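Local coordinates for protein glucose-6-phosphate isomerase (Thermus thermophilus, PDB 1ZZG) that probably catalyses the reversible isomerization of glucose 6-phosphate to fructose 6-phosphate, a step of glycolysis and gluconeogenesis, at residues A[245-250]-A[255-260]; A[349-354]-A[361-366]; A[186-191]-A[380-385]; A[213-218]-A[370-375]. One frame throughout, in Å; residues are numbered along the deposited sequence.

Overall arrangement
Two contacts belong to one mixed sheet: contact 1 joins its strand 244-249 to helix 257-269, and contact 2 joins its strand 360-366 to helix 339-356, their centres about 13 Å apart. Contacts 3 and 4 share helix 371-391; their centres lie about 12 Å apart, and the Trp383 NE1 to Asn217 OD1 distance of 2.8 Å marks a probable hydrogen bond. Contacts 1 and 3 meet where Phe247 and Trp260 pack on Leu381. Contact 3 lies nearest catalysis: the side chain of Phe188 is about 8 Å from that of Glu267, the predicted proton donor. The centres of contacts 2 and 4 are about 21 Å apart, although their segments adjoin in the sequence.

Contact 1. Residues A[245-250]-A[255-260]; sequences HVFMVY and SHLPSW
The ring of Phe247 turns its edge to helix 257-269, with Leu257 and Pro258 both lying near the ring plane. CD2 of Phe247 comes to 3.8 Å from CA of Pro258, while the neighbouring ring atom, CE2 of Phe247, is 4.2 Å from CG of Leu257. Phe261 of the same helix stacks with the Phe247 ring, and Leu381 of helix 371-391 and Val311 of strand 306-313 also touch this side chain. With CG anti to the backbone N (chi1 -176°), the ring is carried off the strand toward the first turn of the helix. The side chains of Phe247 and Pro258 cross at about a right angle. Two residues along the strand, on the same side, Val249 reaches the pyrrolidine ring with one methyl, CG2 of Val249 lying 3.8 Å from CG of Pro258. Pro285 and Leu287 of strand 278-287 touch the proline as well. A short connection folds helix 257-269 back against strand 244-249, a beta-alpha unit of the mixed sheet. All four touching residues are buried and meet through carbon alone, which implies that shape and the exclusion of water, rather than directed polar bonds, hold this strand-to-helix join.

Contact 2. Residues A[349-354]-A[361-366]; sequences ATYEAL and VYALFL
Tyr351 and Val361 make the tight part of this contact, where strand 360-366 runs back along helix 339-356, the local axes 157° apart. CG2 of Val361 lies in the plane of the tyrosine ring at its edge, 3.7 Å from CE1 of Tyr351. Ala363 sits over one face in a CH-pi contact, its CB 4.0 Å from the centroid of the Tyr351 ring and 20° off the normal. A first torsion that sets CG opposite the backbone N (chi1 179°) extends the ring from the helix to the strand. Leu354 is looser, its CB 4.3 Å from CG1 of Val361. The phenol end is the looser, polar side: a single water donates to both OH of Tyr351, at 2.6 Å, and O of Val361, at 2.7 Å. Asp5 OD1, from the antiparallel edge strand 3-5, is hydrogen-bonded to the hydroxyl. On the helix, Ala349, Glu352 and Ala353 pack against the second subunit. A phenylalanine in place of Tyr351 would probably keep the ring packing but leave the water and the Asp5 carboxylate without their phenolic partner. The tyrosine therefore serves two chemistries, an apolar ring against the sheet and a hydroxyl linked directly to Asp5 and through water to the strand.

Contact 3. Residues A[186-191]-A[380-385]; sequences GRFSAL and HLMWQT
Phe188 and Met382 have their CA atoms 7.1 Å apart where the loop before helix 193-201, just past a 3-10 stretch at 186-187, meets helix 371-391. Within the loop, O of Gly186 accepts two bonds from Ser189, one from its N and one from its OG; the latter, 2.8 Å from OG of Ser189 to O of Gly186, lies in the carbonyl plane on a lone pair. The phenylalanine and methionine side chains lie alongside, each pointing back past the other. SD of Met382 stands 3.8 Å from CD1 of Phe188, and a bend at chi3 (-93°) turns CE of Met382 off beyond the sulfur. This is a Met-aromatic contact of oblique geometry, the sulfur 66° off the normal of the Phe188 ring. CG2 of Thr385 lies farther along, 4.5 Å from CZ of Phe188. OG1 of Thr385 turns back to its own helix and donates to O of Leu381 at 2.8 Å, tilted 30° from the carbonyl plane. Trp43 stacks with the Phe188 ring and also touches Met382. Arg187 forms a salt bridge with Glu267, the predicted proton donor. Helix 257-269 packs on Phe188 and Thr385 through Ser268, helix 206-221 touches Leu191, and helix 228-238 borders Gln384.

Contact 4. Residues A[213-218]-A[370-375]; sequences ARKANE and SPYAVG
A helix-helix packing of small residues joins helix 206-221 to the N-terminal part of helix 371-391, at Ala213 and Gly375. Their CA atoms are only 4.8 Å apart, and CA of Ala213 makes a bent CA-H...O contact with O of Gly375 at 3.5 Å. With no side chain on Gly375, the two backbones come close, and CB of Ala213 lies 3.8 Å from O of Gly375. Ser370 is the N-cap of helix 371-391: its OG accepts from N of Ala373 at 3.3 Å, with an N-H...acceptor angle of 165°, and has a second partner in Glu368. From the turn after this cap, Tyr372 reaches across to the neighbouring helix, CG anti to its N (chi1 -179°), and also touches Met211. The phenol meets the aliphatic part of Lys215, CG of Lys215 lying 3.2 Å from OH of Tyr372, and the two side chains cross at a slant. Bends at chi2 and chi3 curl the lysine round the hydroxyl, while its ammonium turns along its own helix to a salt bridge, NZ of Lys215 lying 3.2 Å from OE1 of Glu218. Replacing Lys215 by an alanine is likely to leave Glu218 without its charged mate and the Tyr372 phenol without the methylenes beside it. Trp376, one turn after Tyr372, also packs on Lys215 and on Ala216.

Contact 1. Residues A[245-250]-A[255-260]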
loop_
_atom_site.group_PDB
_atom_site.type_symbol
_atom_site.label_atom_id
_atom_site.label_comp_id
_atom_site.label_asym_id
_atom_site.label_seq_id
_atom_site.Cartn_x
_atom_site.Cartn_y
_atom_site.Cartn_z
ATOM N N HIS A 245 11.788 10.393 -0.056
ATOM C CA HIS A 245 12.600 9.333 -0.621
ATOM C C HIS A 245 11.615 8.285 -1.124
ATOM O O HIS A 245 10.941 7.622 -0.333
ATOM C CB HIS A 245 13.531 8.725 0.431
ATOM C CG HIS A 245 14.254 7.506 -0.049
ATOM N ND1 HIS A 245 14.844 7.432 -1.291
ATOM C CD2 HIS A 245 14.479 6.308 0.544
ATOM C CE1 HIS A 245 15.401 6.244 -1.444
ATOM N NE2 HIS A 245 15.193 5.543 -0.344
ATOM N N VAL A 246 11.515 8.154 -2.442
ATOM C CA VAL A 246 10.596 7.188 -3.033
ATOM C C VAL A 246 11.268 5.835 -3.237
ATOM O O VAL A 246 12.397 5.758 -3.718
ATOM C CB VAL A 246 10.059 7.684 -4.401
ATOM C CG1 VAL A 246 9.060 6.675 -4.964
ATOM C CG2 VAL A 246 9.406 9.048 -4.237
ATOM N N PHE A 247 10.568 4.773 -2.848
ATOM C CA PHE A 247 11.069 3.409 -2.996
ATOM C C PHE A 247 10.044 2.732 -3.910
ATOM O O PHE A 247 8.950 2.371 -3.471
ATOM C CB PHE A 247 11.131 2.713 -1.624
ATOM C CG PHE A 247 11.734 1.332 -1.662
ATOM C CD1 PHE A 247 13.108 1.157 -1.808
ATOM C CD2 PHE A 247 10.923 0.203 -1.564
ATOM C CE1 PHE A 247 13.663 -0.119 -1.856
ATOM C CE2 PHE A 247 11.466 -1.070 -1.610
ATOM C CZ PHE A 247 12.840 -1.235 -1.757
ATOM N N MET A 248 10.408 2.573 -5.180
ATOM C CA MET A 248 9.520 1.999 -6.187
ATOM C C MET A 248 9.975 0.641 -6.717
ATOM O O MET A 248 11.055 0.517 -7.292
ATOM C CB MET A 248 9.390 3.000 -7.338
ATOM C CG MET A 248 8.388 2.647 -8.419
ATOM S SD MET A 248 8.251 4.050 -9.574
ATOM C CE MET A 248 7.019 3.444 -10.713
ATOM N N VAL A 249 9.130 -0.373 -6.545
ATOM C CA VAL A 249 9.464 -1.724 -6.983
ATOM C C VAL A 249 8.667 -2.188 -8.199
ATOM O O VAL A 249 7.437 -2.180 -8.181
ATOM C CB VAL A 249 9.238 -2.737 -5.839
ATOM C CG1 VAL A 249 9.657 -4.131 -6.281
ATOM C CG2 VAL A 249 10.019 -2.310 -4.612
ATOM N N TYR A 250 9.376 -2.594 -9.249
ATOM C CA TYR A 250 8.738 -3.077 -10.466
ATOM C C TYR A 250 8.470 -4.569 -10.419
ATOM O O TYR A 250 9.125 -5.354 -11.104
ATOM C CB TYR A 250 9.592 -2.748 -11.694
ATOM C CG TYR A 250 9.232 -1.412 -12.282
ATOM C CD1 TYR A 250 9.635 -0.227 -11.670
ATOM C CD2 TYR A 250 8.403 -1.330 -13.404
ATOM C CE1 TYR A 250 9.217 1.009 -12.155
ATOM C CE2 TYR A 250 7.976 -0.098 -13.895
ATOM C CZ TYR A 250 8.384 1.063 -13.266
ATOM O OH TYR A 250 7.937 2.277 -13.735
ATOM N N SER A 255 4.864 -6.749 -4.169
ATOM C CA SER A 255 3.979 -5.617 -3.884
ATOM C C SER A 255 3.958 -5.172 -2.419
ATOM O O SER A 255 3.554 -4.053 -2.115
ATOM C CB SER A 255 2.549 -5.949 -4.321
ATOM O OG SER A 255 1.979 -6.938 -3.489
ATOM N N HIS A 256 4.383 -6.039 -1.508
ATOM C CA HIS A 256 4.369 -5.684 -0.092
ATOM C C HIS A 256 5.739 -5.283 0.453
ATOM O O HIS A 256 5.862 -4.941 1.634
ATOM C CB HIS A 256 3.783 -6.841 0.720
ATOM C CG HIS A 256 2.328 -7.074 0.451
ATOM N ND1 HIS A 256 1.332 -6.382 1.106
ATOM C CD2 HIS A 256 1.703 -7.857 -0.460
ATOM C CE1 HIS A 256 0.157 -6.726 0.608
ATOM N NE2 HIS A 256 0.355 -7.620 -0.344
ATOM N N LEU A 257 6.760 -5.316 -0.401
ATOM C CA LEU A 257 8.101 -4.946 0.027
ATOM C C LEU A 257 8.201 -3.454 0.351
ATOM O O LEU A 257 8.814 -3.076 1.352
ATOM C CB LEU A 257 9.145 -5.310 -1.039
ATOM C CG LEU A 257 10.604 -5.101 -0.605
ATOM C CD1 LEU A 257 10.918 -5.994 0.586
ATOM C CD2 LEU A 257 11.550 -5.437 -1.748
ATOM N N PRO A 258 7.604 -2.581 -0.487
ATOM C CA PRO A 258 7.699 -1.147 -0.179
ATOM C C PRO A 258 7.227 -0.789 1.232
ATOM O O PRO A 258 7.864 0.013 1.912
ATOM C CB PRO A 258 6.844 -0.504 -1.270
ATOM C CG PRO A 258 7.080 -1.424 -2.441
ATOM C CD PRO A 258 6.930 -2.789 -1.782
ATOM N N SER A 259 6.124 -1.387 1.675
ATOM C CA SER A 259 5.611 -1.104 3.014
ATOM C C SER A 259 6.625 -1.499 4.074
ATOM O O SER A 259 6.794 -0.802 5.077
ATOM C CB SER A 259 4.299 -1.845 3.266
ATOM O OG SER A 259 3.242 -1.275 2.524
ATOM N N TRP A 260 7.292 -2.626 3.855
ATOM C CA TRP A 260 8.308 -3.103 4.790
ATOM C C TRP A 260 9.451 -2.088 4.867
ATOM O O TRP A 260 9.949 -1.775 5.955
ATOM C CB TRP A 260 8.858 -4.456 4.330
ATOM C CG TRP A 260 10.048 -4.923 5.114
ATOM C CD1 TRP A 260 10.046 -5.536 6.338
ATOM C CD2 TRP A 260 11.422 -4.774 4.741
ATOM N NE1 TRP A 260 11.339 -5.778 6.751
ATOM C CE2 TRP A 260 12.202 -5.319 5.790
ATOM C CE3 TRP A 260 12.071 -4.233 3.620
ATOM C CZ2 TRP A 260 13.602 -5.336 5.751
ATOM C CZ3 TRP A 260 13.469 -4.251 3.580
ATOM C CH2 TRP A 260 14.217 -4.800 4.642
#

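Contact 2. Residues A[349-354]-A[361-366]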
loop_
_atom_site.group_PDB
_atom_site.type_symbol
_atom_site.label_atom_id
_atom_site.label_comp_id
_atom_site.label_asym_id
_atom_site.label_seq_id
_atom_site.Cartn_x
_atom_site.Cartn_y
_atom_site.Cartn_z
ATOM N N ALA A 349 12.103 2.568 -19.132
ATOM C CA ALA A 349 11.493 3.773 -19.678
ATOM C C ALA A 349 11.192 4.798 -18.591
ATOM O O ALA A 349 11.502 5.977 -18.741
ATOM C CB ALA A 349 10.212 3.411 -20.425
ATOM N N THR A 350 10.586 4.347 -17.497
ATOM C CA THR A 350 10.249 5.244 -16.398
ATOM C C THR A 350 11.497 5.770 -15.696
ATOM O O THR A 350 11.560 6.942 -15.311
ATOM C CB THR A 350 9.352 4.542 -15.367
ATOM O OG1 THR A 350 8.116 4.172 -15.991
ATOM C CG2 THR A 350 9.071 5.464 -14.190
ATOM N N TYR A 351 12.484 4.893 -15.529
ATOM C CA TYR A 351 13.746 5.256 -14.898
ATOM C C TYR A 351 14.327 6.442 -15.675
ATOM O O TYR A 351 14.717 7.458 -15.090
ATOM C CB TYR A 351 14.692 4.045 -14.928
ATOM C CG TYR A 351 16.064 4.260 -14.321
ATOM C CD1 TYR A 351 16.261 5.156 -13.266
ATOM C CD2 TYR A 351 17.163 3.534 -14.781
ATOM C CE1 TYR A 351 17.522 5.320 -12.686
ATOM C CE2 TYR A 351 18.423 3.689 -14.212
ATOM C CZ TYR A 351 18.596 4.581 -13.167
ATOM O OH TYR A 351 19.840 4.729 -12.607
ATOM N N GLU A 352 14.347 6.316 -16.998
ATOM C CA GLU A 352 14.862 7.379 -17.858
ATOM C C GLU A 352 13.970 8.628 -17.828
ATOM O O GLU A 352 14.470 9.751 -17.803
ATOM C CB GLU A 352 14.986 6.884 -19.302
ATOM C CG GLU A 352 15.747 7.844 -20.208
ATOM C CD GLU A 352 15.714 7.437 -21.670
ATOM O OE1 GLU A 352 15.805 6.223 -21.961
ATOM O OE2 GLU A 352 15.610 8.340 -22.530
ATOM N N ALA A 353 12.652 8.435 -17.831
ATOM C CA ALA A 353 11.729 9.570 -17.813
ATOM C C ALA A 353 11.896 10.381 -16.535
ATOM O O ALA A 353 11.883 11.613 -16.557
ATOM C CB ALA A 353 10.283 9.086 -17.951
ATOM N N LEU A 354 12.054 9.687 -15.415
ATOM C CA LEU A 354 12.236 10.358 -14.137
ATOM C C LEU A 354 13.501 11.216 -14.176
ATOM O O LEU A 354 13.517 12.346 -13.685
ATOM C CB LEU A 354 12.329 9.322 -13.014
ATOM C CG LEU A 354 11.023 8.610 -12.651
ATOM C CD1 LEU A 354 11.289 7.446 -11.696
ATOM C CD2 LEU A 354 10.084 9.623 -12.021
ATOM N N VAL A 361 17.502 10.214 -9.317
ATOM C CA VAL A 361 17.065 8.827 -9.308
ATOM C C VAL A 361 18.189 7.839 -9.606
ATOM O O VAL A 361 19.133 8.153 -10.330
ATOM C CB VAL A 361 15.933 8.612 -10.344
ATOM C CG1 VAL A 361 16.440 8.942 -11.748
ATOM C CG2 VAL A 361 15.425 7.177 -10.279
ATOM N N TYR A 362 18.073 6.646 -9.033
ATOM C CA TYR A 362 19.041 5.579 -9.235
ATOM C C TYR A 362 18.268 4.274 -9.208
ATOM O O TYR A 362 17.096 4.249 -8.825
ATOM C CB TYR A 362 20.117 5.597 -8.136
ATOM C CG TYR A 362 19.629 5.288 -6.735
ATOM C CD1 TYR A 362 19.614 3.980 -6.251
ATOM C CD2 TYR A 362 19.205 6.310 -5.884
ATOM C CE1 TYR A 362 19.195 3.697 -4.950
ATOM C CE2 TYR A 362 18.783 6.040 -4.581
ATOM C CZ TYR A 362 18.784 4.734 -4.124
ATOM O OH TYR A 362 18.400 4.470 -2.840
ATOM N N ALA A 363 18.911 3.189 -9.614
ATOM C CA ALA A 363 18.229 1.908 -9.642
ATOM C C ALA A 363 19.030 0.782 -9.030
ATOM O O ALA A 363 20.259 0.778 -9.070
ATOM C CB ALA A 363 17.862 1.548 -11.085
ATOM N N LEU A 364 18.307 -0.170 -8.455
ATOM C CA LEU A 364 18.905 -1.354 -7.867
ATOM C C LEU A 364 18.335 -2.513 -8.664
ATOM O O LEU A 364 17.127 -2.746 -8.661
ATOM C CB LEU A 364 18.525 -1.486 -6.391
ATOM C CG LEU A 364 19.301 -0.603 -5.413
ATOM C CD1 LEU A 364 18.718 -0.741 -4.014
ATOM C CD2 LEU A 364 20.765 -1.006 -5.423
ATOM N N PHE A 365 19.204 -3.225 -9.370
ATOM C CA PHE A 365 18.775 -4.352 -10.185
ATOM C C PHE A 365 18.925 -5.689 -9.469
ATOM O O PHE A 365 19.929 -5.946 -8.806
ATOM C CB PHE A 365 19.570 -4.377 -11.500
ATOM C CG PHE A 365 19.188 -3.285 -12.462
ATOM C CD1 PHE A 365 18.131 -3.463 -13.357
ATOM C CD2 PHE A 365 19.859 -2.066 -12.452
ATOM C CE1 PHE A 365 17.750 -2.440 -14.227
ATOM C CE2 PHE A 365 19.484 -1.032 -13.320
ATOM C CZ PHE A 365 18.427 -1.220 -14.208
ATOM N N LEU A 366 17.898 -6.523 -9.603
ATOM C CA LEU A 366 17.871 -7.862 -9.032
ATOM C C LEU A 366 17.916 -8.813 -10.219
ATOM O O LEU A 366 17.251 -8.583 -11.227
ATOM C CB LEU A 366 16.565 -8.112 -8.269
ATOM C CG LEU A 366 16.408 -7.666 -6.817
ATOM C CD1 LEU A 366 16.840 -6.224 -6.652
ATOM C CD2 LEU A 366 14.950 -7.852 -6.413
HETATM O O HOH W 1 21.073 6.945 -11.848
#

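Contact 3. Residues A[186-191]-A[380-385]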
loop_
_atom_site.group_PDB
_atom_site.type_symbol
_atom_site.label_atom_id
_atom_site.label_comp_id
_atom_site.label_asym_id
_atom_site.label_seq_id
_atom_site.Cartn_x
_atom_site.Cartn_y
_atom_site.Cartn_z
ATOM N N GLY A 186 12.014 -5.423 16.266
ATOM C CA GLY A 186 10.887 -5.765 15.414
ATOM C C GLY A 186 11.034 -5.485 13.926
ATOM O O GLY A 186 10.860 -6.391 13.108
ATOM N N ARG A 187 11.355 -4.247 13.552
ATOM C CA ARG A 187 11.471 -3.934 12.130
ATOM C C ARG A 187 12.672 -4.570 11.452
ATOM O O ARG A 187 12.794 -4.508 10.234
ATOM C CB ARG A 187 11.475 -2.414 11.899
ATOM C CG ARG A 187 12.516 -1.657 12.680
ATOM C CD ARG A 187 12.370 -0.150 12.465
ATOM N NE ARG A 187 13.315 0.564 13.311
ATOM C CZ ARG A 187 13.089 0.903 14.575
ATOM N NH1 ARG A 187 11.929 0.614 15.156
ATOM N NH2 ARG A 187 14.046 1.501 15.271
ATOM N N PHE A 188 13.549 -5.188 12.239
ATOM C CA PHE A 188 14.739 -5.859 11.707
ATOM C C PHE A 188 14.601 -7.373 11.889
ATOM O O PHE A 188 15.584 -8.104 11.771
ATOM C CB PHE A 188 15.990 -5.401 12.471
ATOM C CG PHE A 188 16.438 -4.005 12.141
ATOM C CD1 PHE A 188 17.371 -3.780 11.133
ATOM C CD2 PHE A 188 15.936 -2.916 12.843
ATOM C CE1 PHE A 188 17.798 -2.492 10.831
ATOM C CE2 PHE A 188 16.358 -1.619 12.547
ATOM C CZ PHE A 188 17.291 -1.411 11.540
ATOM N N SER A 189 13.383 -7.839 12.155
ATOM C CA SER A 189 13.151 -9.258 12.427
ATOM C C SER A 189 12.678 -10.156 11.291
ATOM O O SER A 189 12.366 -11.315 11.536
ATOM C CB SER A 189 12.141 -9.396 13.570
ATOM O OG SER A 189 10.814 -9.165 13.098
ATOM N N ALA A 190 12.626 -9.653 10.064
ATOM C CA ALA A 190 12.130 -10.463 8.952
ATOM C C ALA A 190 12.787 -11.827 8.742
ATOM O O ALA A 190 12.112 -12.783 8.363
ATOM C CB ALA A 190 12.197 -9.667 7.657
ATOM N N LEU A 191 14.091 -11.929 8.983
ATOM C CA LEU A 191 14.771 -13.194 8.764
ATOM C C LEU A 191 14.871 -14.082 10.005
ATOM O O LEU A 191 15.628 -15.052 10.025
ATOM C CB LEU A 191 16.152 -12.946 8.139
ATOM C CG LEU A 191 16.086 -12.078 6.865
ATOM C CD1 LEU A 191 17.449 -12.016 6.182
ATOM C CD2 LEU A 191 15.053 -12.655 5.908
ATOM N N HIS A 380 20.452 -5.916 2.595
ATOM C CA HIS A 380 21.196 -4.768 2.075
ATOM C C HIS A 380 20.590 -3.477 2.612
ATOM O O HIS A 380 21.309 -2.567 3.029
ATOM C CB HIS A 380 21.136 -4.760 0.539
ATOM C CG HIS A 380 21.594 -3.476 -0.086
ATOM N ND1 HIS A 380 22.768 -3.372 -0.803
ATOM C CD2 HIS A 380 21.028 -2.244 -0.110
ATOM C CE1 HIS A 380 22.905 -2.131 -1.239
ATOM N NE2 HIS A 380 21.863 -1.428 -0.833
ATOM N N LEU A 381 19.262 -3.395 2.585
ATOM C CA LEU A 381 18.565 -2.205 3.055
ATOM C C LEU A 381 18.694 -2.021 4.559
ATOM O O LEU A 381 18.759 -0.890 5.047
ATOM C CB LEU A 381 17.093 -2.257 2.639
ATOM C CG LEU A 381 16.937 -2.138 1.116
ATOM C CD1 LEU A 381 15.515 -2.464 0.699
ATOM C CD2 LEU A 381 17.323 -0.728 0.674
ATOM N N MET A 382 18.739 -3.124 5.300
ATOM C CA MET A 382 18.894 -3.012 6.739
ATOM C C MET A 382 20.279 -2.433 7.037
ATOM O O MET A 382 20.418 -1.602 7.931
ATOM C CB MET A 382 18.686 -4.374 7.414
ATOM C CG MET A 382 17.213 -4.778 7.445
ATOM S SD MET A 382 16.824 -6.297 8.370
ATOM C CE MET A 382 16.896 -7.521 7.055
ATOM N N TRP A 383 21.295 -2.856 6.281
ATOM C CA TRP A 383 22.647 -2.328 6.472
ATOM C C TRP A 383 22.659 -0.851 6.094
ATOM O O TRP A 383 23.214 -0.019 6.812
ATOM C CB TRP A 383 23.662 -3.068 5.600
ATOM C CG TRP A 383 24.181 -4.322 6.204
ATOM C CD1 TRP A 383 23.806 -5.597 5.897
ATOM C CD2 TRP A 383 25.197 -4.431 7.210
ATOM N NE1 TRP A 383 24.531 -6.499 6.646
ATOM C CE2 TRP A 383 25.392 -5.809 7.460
ATOM C CE3 TRP A 383 25.966 -3.496 7.924
ATOM C CZ2 TRP A 383 26.323 -6.280 8.393
ATOM C CZ3 TRP A 383 26.897 -3.967 8.855
ATOM C CH2 TRP A 383 27.063 -5.346 9.079
ATOM N N GLN A 384 22.060 -0.541 4.949
ATOM C CA GLN A 384 21.975 0.837 4.478
ATOM C C GLN A 384 21.413 1.700 5.590
ATOM O O GLN A 384 21.954 2.751 5.912
ATOM C CB GLN A 384 21.050 0.920 3.265
ATOM C CG GLN A 384 20.573 2.323 2.928
ATOM C CD GLN A 384 19.601 2.328 1.766
ATOM O OE1 GLN A 384 19.966 1.995 0.640
ATOM N NE2 GLN A 384 18.349 2.696 2.037
ATOM N N THR A 385 20.316 1.234 6.179
ATOM C CA THR A 385 19.657 1.955 7.255
ATOM C C THR A 385 20.536 2.092 8.501
ATOM O O THR A 385 20.596 3.167 9.107
ATOM C CB THR A 385 18.330 1.265 7.622
ATOM O OG1 THR A 385 17.496 1.192 6.455
ATOM C CG2 THR A 385 17.609 2.041 8.712
#

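Contact 4. Residues A[213-218]-A[370-375]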
loop_
_atom_site.group_PDB
_atom_site.type_symbol
_atom_site.label_atom_id
_atom_site.label_comp_id
_atom_site.label_asym_id
_atom_site.label_seq_id
_atom_site.Cartn_x
_atom_site.Cartn_y
_atom_site.Cartn_z
ATOM N N ALA A 213 20.960 -13.138 2.159
ATOM C CA ALA A 213 21.218 -12.146 3.201
ATOM C C ALA A 213 22.705 -12.195 3.582
ATOM O O ALA A 213 23.323 -11.160 3.857
ATOM C CB ALA A 213 20.335 -12.413 4.431
ATOM N N ARG A 214 23.275 -13.396 3.590
ATOM C CA ARG A 214 24.696 -13.573 3.906
ATOM C C ARG A 214 25.534 -12.817 2.867
ATOM O O ARG A 214 26.542 -12.197 3.201
ATOM C CB ARG A 214 25.057 -15.062 3.882
ATOM C CG ARG A 214 26.419 -15.411 4.477
ATOM C CD ARG A 214 26.576 -16.930 4.552
ATOM N NE ARG A 214 25.358 -17.537 5.079
ATOM C CZ ARG A 214 24.920 -18.749 4.754
ATOM N NH1 ARG A 214 25.606 -19.497 3.901
ATOM N NH2 ARG A 214 23.779 -19.199 5.256
ATOM N N LYS A 215 25.113 -12.869 1.604
ATOM C CA LYS A 215 25.835 -12.164 0.550
ATOM C C LYS A 215 25.845 -10.668 0.862
ATOM O O LYS A 215 26.863 -10.003 0.698
ATOM C CB LYS A 215 25.172 -12.405 -0.808
ATOM C CG LYS A 215 25.136 -13.873 -1.227
ATOM C CD LYS A 215 26.536 -14.474 -1.316
ATOM C CE LYS A 215 27.365 -13.817 -2.411
ATOM N NZ LYS A 215 28.734 -14.408 -2.522
ATOM N N ALA A 216 24.702 -10.146 1.306
ATOM C CA ALA A 216 24.591 -8.736 1.661
ATOM C C ALA A 216 25.576 -8.429 2.792
ATOM O O ALA A 216 26.246 -7.391 2.776
ATOM C CB ALA A 216 23.166 -8.411 2.097
ATOM N N ASN A 217 25.667 -9.328 3.773
ATOM C CA ASN A 217 26.606 -9.124 4.879
ATOM C C ASN A 217 28.016 -8.968 4.307
ATOM O O ASN A 217 28.797 -8.152 4.776
ATOM C CB ASN A 217 26.592 -10.305 5.850
ATOM C CG ASN A 217 25.405 -10.276 6.795
ATOM O OD1 ASN A 217 24.656 -9.294 6.852
ATOM N ND2 ASN A 217 25.237 -11.352 7.556
ATOM N N GLU A 218 28.334 -9.763 3.295
ATOM C CA GLU A 218 29.648 -9.692 2.669
ATOM C C GLU A 218 29.874 -8.314 2.064
ATOM O O GLU A 218 30.922 -7.698 2.278
ATOM C CB GLU A 218 29.776 -10.761 1.583
ATOM C CG GLU A 218 30.043 -12.152 2.120
ATOM C CD GLU A 218 29.941 -13.214 1.044
ATOM O OE1 GLU A 218 30.257 -12.911 -0.129
ATOM O OE2 GLU A 218 29.555 -14.354 1.373
ATOM N N SER A 370 13.654 -13.729 -6.485
ATOM C CA SER A 370 13.860 -15.023 -5.842
ATOM C C SER A 370 14.236 -14.830 -4.375
ATOM O O SER A 370 14.661 -13.744 -3.973
ATOM C CB SER A 370 14.986 -15.781 -6.548
ATOM O OG SER A 370 16.201 -15.044 -6.509
ATOM N N PRO A 371 14.074 -15.881 -3.552
ATOM C CA PRO A 371 14.421 -15.767 -2.134
ATOM C C PRO A 371 15.855 -15.240 -1.975
ATOM O O PRO A 371 16.121 -14.351 -1.165
ATOM C CB PRO A 371 14.270 -17.202 -1.632
ATOM C CG PRO A 371 13.154 -17.742 -2.498
ATOM C CD PRO A 371 13.543 -17.220 -3.863
ATOM N N TYR A 372 16.766 -15.789 -2.773
ATOM C CA TYR A 372 18.178 -15.401 -2.743
ATOM C C TYR A 372 18.347 -13.904 -3.011
ATOM O O TYR A 372 18.937 -13.177 -2.204
ATOM C CB TYR A 372 18.953 -16.216 -3.782
ATOM C CG TYR A 372 20.446 -15.945 -3.845
ATOM C CD1 TYR A 372 21.324 -16.508 -2.916
ATOM C CD2 TYR A 372 20.983 -15.142 -4.852
ATOM C CE1 TYR A 372 22.702 -16.282 -2.995
ATOM C CE2 TYR A 372 22.358 -14.907 -4.938
ATOM C CZ TYR A 372 23.207 -15.480 -4.010
ATOM O OH TYR A 372 24.563 -15.251 -4.105
ATOM N N ALA A 373 17.809 -13.441 -4.137
ATOM C CA ALA A 373 17.910 -12.032 -4.512
ATOM C C ALA A 373 17.177 -11.082 -3.556
ATOM O O ALA A 373 17.671 -9.997 -3.252
ATOM C CB ALA A 373 17.386 -11.834 -5.945
ATOM N N VAL A 374 16.001 -11.482 -3.091
ATOM C CA VAL A 374 15.225 -10.636 -2.191
ATOM C C VAL A 374 15.832 -10.630 -0.785
ATOM O O VAL A 374 15.835 -9.599 -0.114
ATOM C CB VAL A 374 13.742 -11.081 -2.160
ATOM C CG1 VAL A 374 12.964 -10.276 -1.120
ATOM C CG2 VAL A 374 13.123 -10.882 -3.560
ATOM N N GLY A 375 16.354 -11.777 -0.349
ATOM C CA GLY A 375 16.992 -11.844 0.955
ATOM C C GLY A 375 18.194 -10.914 0.940
ATOM O O GLY A 375 18.516 -10.247 1.926
#